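PDB 3EGL: DegV family protein from Corynebacterium glutamicum, which binds long-chain fatty acids such as palmitate and may play a role in lipid transport or fatty acid metabolism. Local coordinates for residues V6-D11 against G65-I71; N30-M34 against D244-V249; G44-L50 against S76-A82. All coordinates share one frame; numbering follows the deposited sequence.

Interaction 1 (V6-D11 against G65-I71); sequences VRVIVD and GVLALHI
Ile9 and Val66 mesh on one face of two neighbouring parallel strands, 7-11 and 66-69, in the mixed sheet of the DegV alpha/beta fold. Ile9 reaches diagonally back along the sheet, so that its CD1 fits against Val66 CG1 at 3.7 Å; the small Ala68 sits opposite Ile9 in register, and Tyr54 of helix 47-60 packs over both. On the other face the bump is Leu69, whose CD1 leans back onto Val8 CG1 (3.7 Å), while its CB rests against Val10 CG1. Helix 104-116 covers that layer with Val106, Ala109, Ala110 and Ala113. Between the two faces a ladder of backbone bonds runs from Arg7 N to Gly65 O and on to Leu69 N and Ile9 O (2.8 Å). Past it, Asp11 turns its carboxylate toward the chain that follows strand 66-69, CG lodged between its own N and C (chi1 61°). OD2 takes His70 ND1 (3.0 Å) on its anti lone pair, ring and carboxylate within 6° of coplanar, and Ile71 N (3.0 Å) on its syn lone pair. Ser13 holds OD1 and Tyr54 holds His70 NE2. This buried carboxylate is gripped at both oxygens, which probably steadies its negative charge and fixes the imidazole's rotation.

Interaction 2 (N30-M34 against D244-V249); sequences NLHVM and DPTLAV. With PLM (palmitic acid), chain D.
Leu31 begins the meeting of strand 26-35 with the N-terminal end of helix 245-251, a contact that lines part of the palmitate site in this DegV-fold protein. Its CB lies against both branches of Thr246, 3.7 Å from CG2 and equally near OG1. Its CD1 lies 4.1 Å from C2 of palmitate and also comes near Asp244 OD2. At His32 the ring turns off to Glu49, and the backbone O is what stays near the helix, 3.9 Å from Thr246 CG2. Val33 then brings one methyl, CG2, over the first turn: it touches Thr246 OG1 and CA, and Val249 CG2 lies 4.1 Å away. No hydrogen bond crosses between the two segments, so van der Waals contact carries it, mostly methyl groups against Thr246. The helix start carries an N-cap: Asp244 OD1 accepts a weak bond from Thr246 N, while OD2 is held by Ser12 OG. A chi1 of -55° turns Thr246 OG1 beside the backbone N and sends CG2 to Leu31 and the lipid alike, 3.8 Å from palmitate C2. One residue on, Leu247 lies along the lipid's bent tail, its CB 3.7 Å from palmitate CC and its CD2 beside C5.

Interaction 3 (G44-L50 against S76-A82); sequences GLSSLEL and SSTWSAA. With PLM (palmitic acid), chain D.
The carboxylate end of the palmitate site borders on the loops that lead into helices 47-60 and 78-86, and Thr78 ties the two together. Ser46 is the N-cap of the first helix; Ser76, just ahead of the turn into the second, makes a capping bond to Thr78 N. Leu45 N gives its hydrogen to Thr78 OG1 (3.1 Å, 160° at the hydrogen), and the same hydroxyl donates onward to Ser76 OG. Ser76 OG in turn gives its own hydrogen to palmitate O1 at 2.7 Å; Thr42 OG1 is a further hydrogen-bonding partner of the lipid. This relay from Leu45 N through two hydroxyls to the carboxylate could help polarise the serine toward the lipid. Gly44 brings its loop up against the other, its CA 3.3 Å from Thr78 OG1 and 3.8 Å from Ser76 OG. Two waters, each reaching Ser77 OG, bridge to Gly44 N and to Leu45 O. Farther on, Ala81 is the small contact residue, its CB against Leu45 O, and Ser47 CB lies 3.4 Å from Ala81 O. At the start of helix 47-60 a capping box, Ser46 OG to Glu49 N and Ser46 N to Glu49 OE1, sets the first turn. Leu50 lays one branch across the backbone of helix 78-86: CD1 meets Ala81 CB, lies 3.8 Å from Ala82 CB and comes within 3.5 Å of Ala82 N.

Interactions 2 and 3 both touch palmitate, about 14 Å apart between centres: interaction 3 bonds its carboxylate through Ser76 and interaction 2 lines its chain. Interaction 1 reaches the lipid through the side chain of Ile71, about 4 Å from the lipid at the nearest atoms, which also packs its CG2 on Ser76 CB (3.7 Å) and its CD1 on Leu247 CD2 (4.1 Å). Residues of 6-11 and 30-34 lie on adjacent strands, and Asp11 OD1 sits 3.6 Å from Leu31 CD1. His70 joins interaction 1 to interaction 3, its CD2 3.7 Å from Ala82 CB. Between interactions 2 and 3, His32 NE2 and Glu49 OE1 (2.9 Å) form a probable hydrogen bond, linking strand 26-35 to the capping box.

Interaction 1 (V6-D11 against G65-I71)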
loop_
_atom_site.group_PDB
_atom_site.type_symbol
_atom_site.label_atom_id
_atom_site.label_comp_id
_atom_site.label_asym_id
_atom_site.label_seq_id
_atom_site.Cartn_x
_atom_site.Cartn_y
_atom_site.Cartn_z
ATOM N N VAL A 6 -0.891 14.496 16.425
ATOM C CA VAL A 6 -1.795 13.983 15.423
ATOM C C VAL A 6 -1.699 12.453 15.375
ATOM O O VAL A 6 -0.617 11.878 15.540
ATOM C CB VAL A 6 -1.439 14.567 14.048
ATOM C CG1 VAL A 6 -1.988 13.689 12.931
ATOM C CG2 VAL A 6 -1.876 16.050 13.981
ATOM N N ARG A 7 -2.831 11.794 15.170
ATOM C CA ARG A 7 -2.846 10.349 15.196
ATOM C C ARG A 7 -3.008 9.804 13.788
ATOM O O ARG A 7 -3.836 10.316 13.029
ATOM C CB ARG A 7 -3.968 9.826 16.094
ATOM C CG ARG A 7 -3.871 10.239 17.567
ATOM C CD ARG A 7 -4.345 9.081 18.399
ATOM N NE ARG A 7 -3.215 8.566 19.109
ATOM C CZ ARG A 7 -2.773 7.322 19.126
ATOM N NH1 ARG A 7 -3.370 6.351 18.480
ATOM N NH2 ARG A 7 -1.697 7.078 19.834
ATOM N N VAL A 8 -2.234 8.769 13.461
ATOM C CA VAL A 8 -2.248 8.194 12.118
ATOM C C VAL A 8 -2.912 6.819 12.081
ATOM O O VAL A 8 -2.671 5.968 12.942
ATOM C CB VAL A 8 -0.822 8.114 11.546
ATOM C CG1 VAL A 8 -0.812 7.478 10.126
ATOM C CG2 VAL A 8 -0.189 9.521 11.522
ATOM N N ILE A 9 -3.772 6.629 11.086
ATOM C CA ILE A 9 -4.544 5.396 10.920
ATOM C C ILE A 9 -4.410 4.942 9.491
ATOM O O ILE A 9 -4.553 5.749 8.565
ATOM C CB ILE A 9 -6.061 5.608 11.185
ATOM C CG1 ILE A 9 -6.282 6.286 12.544
ATOM C CG2 ILE A 9 -6.821 4.267 11.172
ATOM C CD1 ILE A 9 -7.813 6.372 12.986
ATOM N N VAL A 10 -4.151 3.645 9.325
ATOM C CA VAL A 10 -4.157 2.995 8.011
ATOM C C VAL A 10 -5.027 1.749 8.131
ATOM O O VAL A 10 -5.477 1.401 9.210
ATOM C CB VAL A 10 -2.717 2.532 7.511
ATOM C CG1 VAL A 10 -1.772 3.673 7.437
ATOM C CG2 VAL A 10 -2.131 1.457 8.421
ATOM N N ASP A 11 -5.237 1.074 7.007
ATOM C CA ASP A 11 -5.889 -0.210 7.033
ATOM C C ASP A 11 -4.799 -1.278 6.807
ATOM O O ASP A 11 -3.605 -0.930 6.631
ATOM C CB ASP A 11 -7.059 -0.258 6.046
ATOM C CG ASP A 11 -6.633 -0.032 4.580
ATOM O OD1 ASP A 11 -5.940 -0.935 4.047
ATOM O OD2 ASP A 11 -7.021 1.011 3.951
ATOM N N GLY A 65 -6.443 15.712 15.970
ATOM C CA GLY A 65 -6.492 15.422 14.572
ATOM C C GLY A 65 -6.142 13.999 14.243
ATOM O O GLY A 65 -5.302 13.368 14.911
ATOM N N VAL A 66 -6.804 13.502 13.208
ATOM C CA VAL A 66 -6.556 12.166 12.686
ATOM C C VAL A 66 -6.269 12.232 11.181
ATOM O O VAL A 66 -7.036 12.807 10.410
ATOM C CB VAL A 66 -7.723 11.207 12.993
ATOM C CG1 VAL A 66 -7.603 9.937 12.218
ATOM C CG2 VAL A 66 -7.761 10.907 14.473
ATOM N N LEU A 67 -5.146 11.649 10.800
ATOM C CA LEU A 67 -4.821 11.416 9.419
ATOM C C LEU A 67 -5.068 9.949 9.043
ATOM O O LEU A 67 -4.520 9.012 9.646
ATOM C CB LEU A 67 -3.345 11.800 9.168
ATOM C CG LEU A 67 -2.918 11.883 7.720
ATOM C CD1 LEU A 67 -3.627 13.053 7.001
ATOM C CD2 LEU A 67 -1.357 11.948 7.562
ATOM N N ALA A 68 -5.898 9.750 8.037
ATOM C CA ALA A 68 -6.307 8.401 7.643
ATOM C C ALA A 68 -5.799 8.108 6.236
ATOM O O ALA A 68 -6.039 8.897 5.286
ATOM C CB ALA A 68 -7.857 8.268 7.702
ATOM N N LEU A 69 -5.095 6.992 6.104
ATOM C CA LEU A 69 -4.530 6.595 4.816
ATOM C C LEU A 69 -4.953 5.176 4.446
ATOM O O LEU A 69 -4.518 4.226 5.066
ATOM C CB LEU A 69 -3.015 6.637 4.870
ATOM C CG LEU A 69 -2.318 7.947 5.193
ATOM C CD1 LEU A 69 -1.908 7.889 6.618
ATOM C CD2 LEU A 69 -1.108 8.112 4.294
ATOM N N HIS A 70 -5.811 5.076 3.437
ATOM C CA HIS A 70 -6.496 3.866 3.035
ATOM C C HIS A 70 -6.145 3.512 1.609
ATOM O O HIS A 70 -5.803 4.389 0.808
ATOM C CB HIS A 70 -8.004 4.087 3.140
ATOM C CG HIS A 70 -8.465 4.245 4.557
ATOM N ND1 HIS A 70 -8.227 3.284 5.521
ATOM C CD2 HIS A 70 -9.123 5.254 5.183
ATOM C CE1 HIS A 70 -8.724 3.693 6.677
ATOM N NE2 HIS A 70 -9.270 4.886 6.501
ATOM N N ILE A 71 -6.215 2.213 1.320
ATOM C CA ILE A 71 -6.241 1.679 -0.022
ATOM C C ILE A 71 -7.000 2.575 -1.054
ATOM O O ILE A 71 -8.080 3.175 -0.766
ATOM C CB ILE A 71 -6.798 0.218 -0.006
ATOM C CG1 ILE A 71 -6.779 -0.430 -1.407
ATOM C CG2 ILE A 71 -8.167 0.172 0.631
ATOM C CD1 ILE A 71 -6.748 -1.930 -1.354
HETATM O O HOH W 1 -3.900 1.663 4.274
#

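Interaction 2 (N30-M34 against D244-V249)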
loop_
_atom_site.group_PDB
_atom_site.type_symbol
_atom_site.label_atom_id
_atom_site.label_comp_id
_atom_site.label_asym_id
_atom_site.label_seq_id
_atom_site.Cartn_x
_atom_site.Cartn_y
_atom_site.Cartn_z
ATOM N N ASN A 30 -8.185 -3.619 10.154
ATOM C CA ASN A 30 -8.186 -4.729 9.190
ATOM C C ASN A 30 -9.324 -4.726 8.166
ATOM O O ASN A 30 -10.500 -4.657 8.544
ATOM C CB ASN A 30 -8.193 -6.068 9.939
ATOM C CG ASN A 30 -6.896 -6.309 10.696
ATOM O OD1 ASN A 30 -5.865 -5.699 10.402
ATOM N ND2 ASN A 30 -6.946 -7.175 11.694
ATOM N N LEU A 31 -8.976 -4.855 6.887
ATOM C CA LEU A 31 -9.973 -5.175 5.838
ATOM C C LEU A 31 -10.544 -6.592 6.085
ATOM O O LEU A 31 -10.009 -7.333 6.904
ATOM C CB LEU A 31 -9.330 -5.102 4.457
ATOM C CG LEU A 31 -8.654 -3.773 4.136
ATOM C CD1 LEU A 31 -7.835 -3.788 2.792
ATOM C CD2 LEU A 31 -9.733 -2.698 4.163
ATOM N N HIS A 32 -11.612 -6.971 5.380
ATOM C CA HIS A 32 -12.290 -8.259 5.642
ATOM C C HIS A 32 -11.975 -9.381 4.660
ATOM O O HIS A 32 -11.965 -9.191 3.430
ATOM C CB HIS A 32 -13.806 -8.058 5.712
ATOM C CG HIS A 32 -14.203 -6.983 6.666
ATOM N ND1 HIS A 32 -14.167 -7.160 8.033
ATOM C CD2 HIS A 32 -14.566 -5.696 6.464
ATOM C CE1 HIS A 32 -14.518 -6.038 8.632
ATOM N NE2 HIS A 32 -14.783 -5.142 7.700
ATOM N N VAL A 33 -11.739 -10.558 5.227
ATOM C CA VAL A 33 -11.666 -11.793 4.467
ATOM C C VAL A 33 -12.826 -12.699 4.889
ATOM O O VAL A 33 -12.945 -13.060 6.056
ATOM C CB VAL A 33 -10.298 -12.507 4.647
ATOM C CG1 VAL A 33 -10.337 -13.902 4.044
ATOM C CG2 VAL A 33 -9.206 -11.720 3.972
HETATM N N MSE A 34 -13.699 -13.033 3.943
HETATM C CA MSE A 34 -14.783 -13.985 4.218
HETATM C C MSE A 34 -14.438 -15.342 3.623
HETATM O O MSE A 34 -14.244 -15.485 2.418
HETATM C CB MSE A 34 -16.129 -13.500 3.705
HETATM C CG MSE A 34 -16.623 -12.239 4.377
HETATM SE SE MSE A 34 -16.295 -10.663 3.223
HETATM C CE MSE A 34 -18.085 -10.638 2.409
ATOM N N ASP A 244 -0.522 -8.229 3.062
ATOM C CA ASP A 244 -1.759 -8.345 3.849
ATOM C C ASP A 244 -2.574 -9.560 3.356
ATOM O O ASP A 244 -2.791 -9.695 2.181
ATOM C CB ASP A 244 -2.556 -7.019 3.754
ATOM C CG ASP A 244 -3.942 -7.082 4.414
ATOM O OD1 ASP A 244 -4.214 -7.941 5.294
ATOM O OD2 ASP A 244 -4.808 -6.259 4.037
ATOM N N PRO A 245 -3.031 -10.440 4.259
ATOM C CA PRO A 245 -3.833 -11.605 3.749
ATOM C C PRO A 245 -5.042 -11.202 2.880
ATOM O O PRO A 245 -5.446 -11.978 2.013
ATOM C CB PRO A 245 -4.300 -12.327 5.042
ATOM C CG PRO A 245 -3.251 -11.948 6.072
ATOM C CD PRO A 245 -2.840 -10.501 5.720
ATOM N N THR A 246 -5.595 -10.000 3.094
ATOM C CA THR A 246 -6.704 -9.527 2.281
ATOM C C THR A 246 -6.270 -9.348 0.841
ATOM O O THR A 246 -7.027 -9.681 -0.079
ATOM C CB THR A 246 -7.290 -8.206 2.802
ATOM O OG1 THR A 246 -7.658 -8.377 4.175
ATOM C CG2 THR A 246 -8.555 -7.832 2.034
ATOM N N LEU A 247 -5.060 -8.824 0.652
ATOM C CA LEU A 247 -4.525 -8.686 -0.673
ATOM C C LEU A 247 -4.085 -10.033 -1.231
ATOM O O LEU A 247 -4.158 -10.247 -2.433
ATOM C CB LEU A 247 -3.391 -7.655 -0.714
ATOM C CG LEU A 247 -3.687 -6.297 -0.051
ATOM C CD1 LEU A 247 -2.432 -5.408 -0.079
ATOM C CD2 LEU A 247 -4.903 -5.590 -0.706
ATOM N N ALA A 248 -3.659 -10.950 -0.362
ATOM C CA ALA A 248 -3.124 -12.246 -0.807
ATOM C C ALA A 248 -4.229 -13.029 -1.466
ATOM O O ALA A 248 -3.987 -13.796 -2.432
ATOM C CB ALA A 248 -2.521 -13.035 0.345
ATOM N N VAL A 249 -5.461 -12.797 -0.999
ATOM C CA VAL A 249 -6.615 -13.374 -1.675
ATOM C C VAL A 249 -6.595 -13.041 -3.190
ATOM O O VAL A 249 -6.913 -13.903 -4.027
ATOM C CB VAL A 249 -7.942 -12.881 -1.083
ATOM C CG1 VAL A 249 -9.095 -13.354 -1.967
ATOM C CG2 VAL A 249 -8.111 -13.308 0.408
HETATM C C1 PLM D . -11.753 -4.909 -0.719
HETATM O O1 PLM D . -12.079 -3.776 -1.116
HETATM O O2 PLM D . -12.496 -5.863 -0.999
HETATM C C2 PLM D . -10.493 -5.167 0.053
HETATM C C3 PLM D . -9.304 -4.845 -0.848
HETATM C C4 PLM D . -8.959 -5.879 -1.890
HETATM C C5 PLM D . -8.100 -5.148 -2.920
HETATM C C6 PLM D . -7.515 -6.075 -3.954
HETATM C C7 PLM D . -6.726 -5.251 -4.946
HETATM C C8 PLM D . -5.740 -6.064 -5.798
HETATM C C9 PLM D . -4.516 -6.462 -4.970
HETATM C CA PLM D . -3.282 -6.751 -5.838
HETATM C CB PLM D . -2.230 -7.580 -5.112
HETATM C CC PLM D . -1.622 -6.964 -3.844
HETATM C CD PLM D . -0.374 -6.163 -4.175
HETATM C CE PLM D . 0.606 -6.082 -3.022
HETATM C CF PLM D . 0.692 -4.655 -2.473
HETATM C CG PLM D . 1.827 -3.820 -3.062
#

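Interaction 3 (G44-L50 against S76-A82)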
loop_
_atom_site.group_PDB
_atom_site.type_symbol
_atom_site.label_atom_id
_atom_site.label_comp_id
_atom_site.label_asym_id
_atom_site.label_seq_id
_atom_site.Cartn_x
_atom_site.Cartn_y
_atom_site.Cartn_z
ATOM N N GLY A 44 -14.212 -4.172 1.641
ATOM C CA GLY A 44 -13.674 -2.930 2.202
ATOM C C GLY A 44 -14.260 -2.605 3.564
ATOM O O GLY A 44 -15.105 -3.337 4.080
ATOM N N LEU A 45 -13.769 -1.533 4.177
ATOM C CA LEU A 45 -14.293 -1.105 5.463
ATOM C C LEU A 45 -15.560 -0.309 5.263
ATOM O O LEU A 45 -15.622 0.504 4.337
ATOM C CB LEU A 45 -13.295 -0.221 6.158
ATOM C CG LEU A 45 -12.022 -0.970 6.576
ATOM C CD1 LEU A 45 -10.939 0.022 7.016
ATOM C CD2 LEU A 45 -12.341 -2.024 7.650
ATOM N N SER A 46 -16.559 -0.546 6.121
ATOM C CA SER A 46 -17.824 0.162 6.038
ATOM C C SER A 46 -17.682 1.521 6.715
ATOM O O SER A 46 -16.824 1.695 7.537
ATOM C CB SER A 46 -18.940 -0.649 6.719
ATOM O OG SER A 46 -18.784 -0.566 8.132
ATOM N N SER A 47 -18.575 2.458 6.437
ATOM C CA SER A 47 -18.419 3.777 7.018
ATOM C C SER A 47 -18.713 3.728 8.538
ATOM O O SER A 47 -18.139 4.485 9.340
ATOM C CB SER A 47 -19.290 4.794 6.279
ATOM O OG SER A 47 -20.630 4.390 6.391
ATOM N N LEU A 48 -19.575 2.808 8.926
ATOM C CA LEU A 48 -19.847 2.603 10.328
ATOM C C LEU A 48 -18.580 2.190 11.152
ATOM O O LEU A 48 -18.371 2.678 12.255
ATOM C CB LEU A 48 -20.961 1.567 10.451
ATOM C CG LEU A 48 -21.751 1.511 11.728
ATOM C CD1 LEU A 48 -22.634 2.752 11.797
ATOM C CD2 LEU A 48 -22.598 0.193 11.787
ATOM N N GLU A 49 -17.743 1.324 10.591
ATOM C CA GLU A 49 -16.575 0.838 11.298
ATOM C C GLU A 49 -15.562 1.947 11.303
ATOM O O GLU A 49 -14.757 2.010 12.217
ATOM C CB GLU A 49 -15.894 -0.355 10.596
ATOM C CG GLU A 49 -16.731 -1.550 10.289
ATOM C CD GLU A 49 -15.906 -2.530 9.427
ATOM O OE1 GLU A 49 -16.053 -2.558 8.167
ATOM O OE2 GLU A 49 -15.017 -3.202 10.026
ATOM N N LEU A 50 -15.544 2.767 10.251
ATOM C CA LEU A 50 -14.594 3.861 10.227
ATOM C C LEU A 50 -14.999 4.975 11.199
ATOM O O LEU A 50 -14.132 5.546 11.881
ATOM C CB LEU A 50 -14.365 4.379 8.803
ATOM C CG LEU A 50 -13.543 3.412 7.938
ATOM C CD1 LEU A 50 -13.637 3.768 6.462
ATOM C CD2 LEU A 50 -12.069 3.432 8.416
ATOM N N SER A 76 -10.969 -0.381 -4.077
ATOM C CA SER A 76 -11.786 -0.691 -2.896
ATOM C C SER A 76 -12.825 0.393 -2.604
ATOM O O SER A 76 -12.611 1.578 -2.917
ATOM C CB SER A 76 -10.870 -0.849 -1.686
ATOM O OG SER A 76 -11.639 -1.210 -0.536
ATOM N N SER A 77 -13.922 0.003 -1.965
ATOM C CA SER A 77 -14.939 0.960 -1.526
ATOM C C SER A 77 -14.499 1.686 -0.237
ATOM O O SER A 77 -15.207 2.532 0.279
ATOM C CB SER A 77 -16.250 0.225 -1.273
ATOM O OG SER A 77 -16.119 -0.753 -0.220
ATOM N N THR A 78 -13.311 1.382 0.270
ATOM C CA THR A 78 -12.891 1.921 1.560
ATOM C C THR A 78 -12.820 3.429 1.646
ATOM O O THR A 78 -13.350 4.029 2.585
ATOM C CB THR A 78 -11.572 1.253 2.024
ATOM O OG1 THR A 78 -11.852 -0.128 2.256
ATOM C CG2 THR A 78 -11.082 1.843 3.331
ATOM N N TRP A 79 -12.155 4.058 0.699
ATOM C CA TRP A 79 -12.049 5.507 0.665
ATOM C C TRP A 79 -13.412 6.222 0.691
ATOM O O TRP A 79 -13.611 7.247 1.378
ATOM C CB TRP A 79 -11.326 5.922 -0.619
ATOM C CG TRP A 79 -11.301 7.424 -0.825
ATOM C CD1 TRP A 79 -10.454 8.296 -0.218
ATOM C CD2 TRP A 79 -12.180 8.216 -1.644
ATOM N NE1 TRP A 79 -10.702 9.582 -0.645
ATOM C CE2 TRP A 79 -11.768 9.565 -1.509
ATOM C CE3 TRP A 79 -13.251 7.924 -2.487
ATOM C CZ2 TRP A 79 -12.383 10.609 -2.192
ATOM C CZ3 TRP A 79 -13.867 8.961 -3.164
ATOM C CH2 TRP A 79 -13.427 10.293 -3.010
ATOM N N SER A 80 -14.344 5.690 -0.064
ATOM C CA SER A 80 -15.682 6.243 -0.127
ATOM C C SER A 80 -16.359 6.144 1.260
ATOM O O SER A 80 -17.104 7.059 1.687
ATOM C CB SER A 80 -16.473 5.478 -1.190
ATOM O OG SER A 80 -17.732 6.103 -1.412
ATOM N N ALA A 81 -16.099 5.034 1.965
ATOM C CA ALA A 81 -16.613 4.858 3.339
ATOM C C ALA A 81 -15.910 5.830 4.287
ATOM O O ALA A 81 -16.524 6.395 5.174
ATOM C CB ALA A 81 -16.462 3.429 3.811
ATOM N N ALA A 82 -14.624 6.050 4.055
ATOM C CA ALA A 82 -13.807 6.910 4.915
ATOM C C ALA A 82 -14.270 8.375 4.862
ATOM O O ALA A 82 -14.304 9.068 5.892
ATOM C CB ALA A 82 -12.359 6.804 4.489
HETATM C C1 PLM D . -11.753 -4.909 -0.719
HETATM O O1 PLM D . -12.079 -3.776 -1.116
HETATM O O2 PLM D . -12.496 -5.863 -0.999
HETATM C C2 PLM D . -10.493 -5.167 0.053
HETATM C C3 PLM D . -9.304 -4.845 -0.848
HETATM C C4 PLM D . -8.959 -5.879 -1.890
HETATM C C5 PLM D . -8.100 -5.148 -2.920
HETATM C C6 PLM D . -7.515 -6.075 -3.954
HETATM C C7 PLM D . -6.726 -5.251 -4.946
HETATM C C8 PLM D . -5.740 -6.064 -5.798
HETATM C C9 PLM D . -4.516 -6.462 -4.970
HETATM C CA PLM D . -3.282 -6.751 -5.838
HETATM C CB PLM D . -2.230 -7.580 -5.112
HETATM C CC PLM D . -1.622 -6.964 -3.844
HETATM C CD PLM D . -0.374 -6.163 -4.175
HETATM C CE PLM D . 0.606 -6.082 -3.022
HETATM C CF PLM D . 0.692 -4.655 -2.473
HETATM C CG PLM D . 1.827 -3.820 -3.062
HETATM O O HOH W 2 -16.360 -3.798 -0.280
HETATM O O HOH W 3 -16.946 -0.009 2.085
#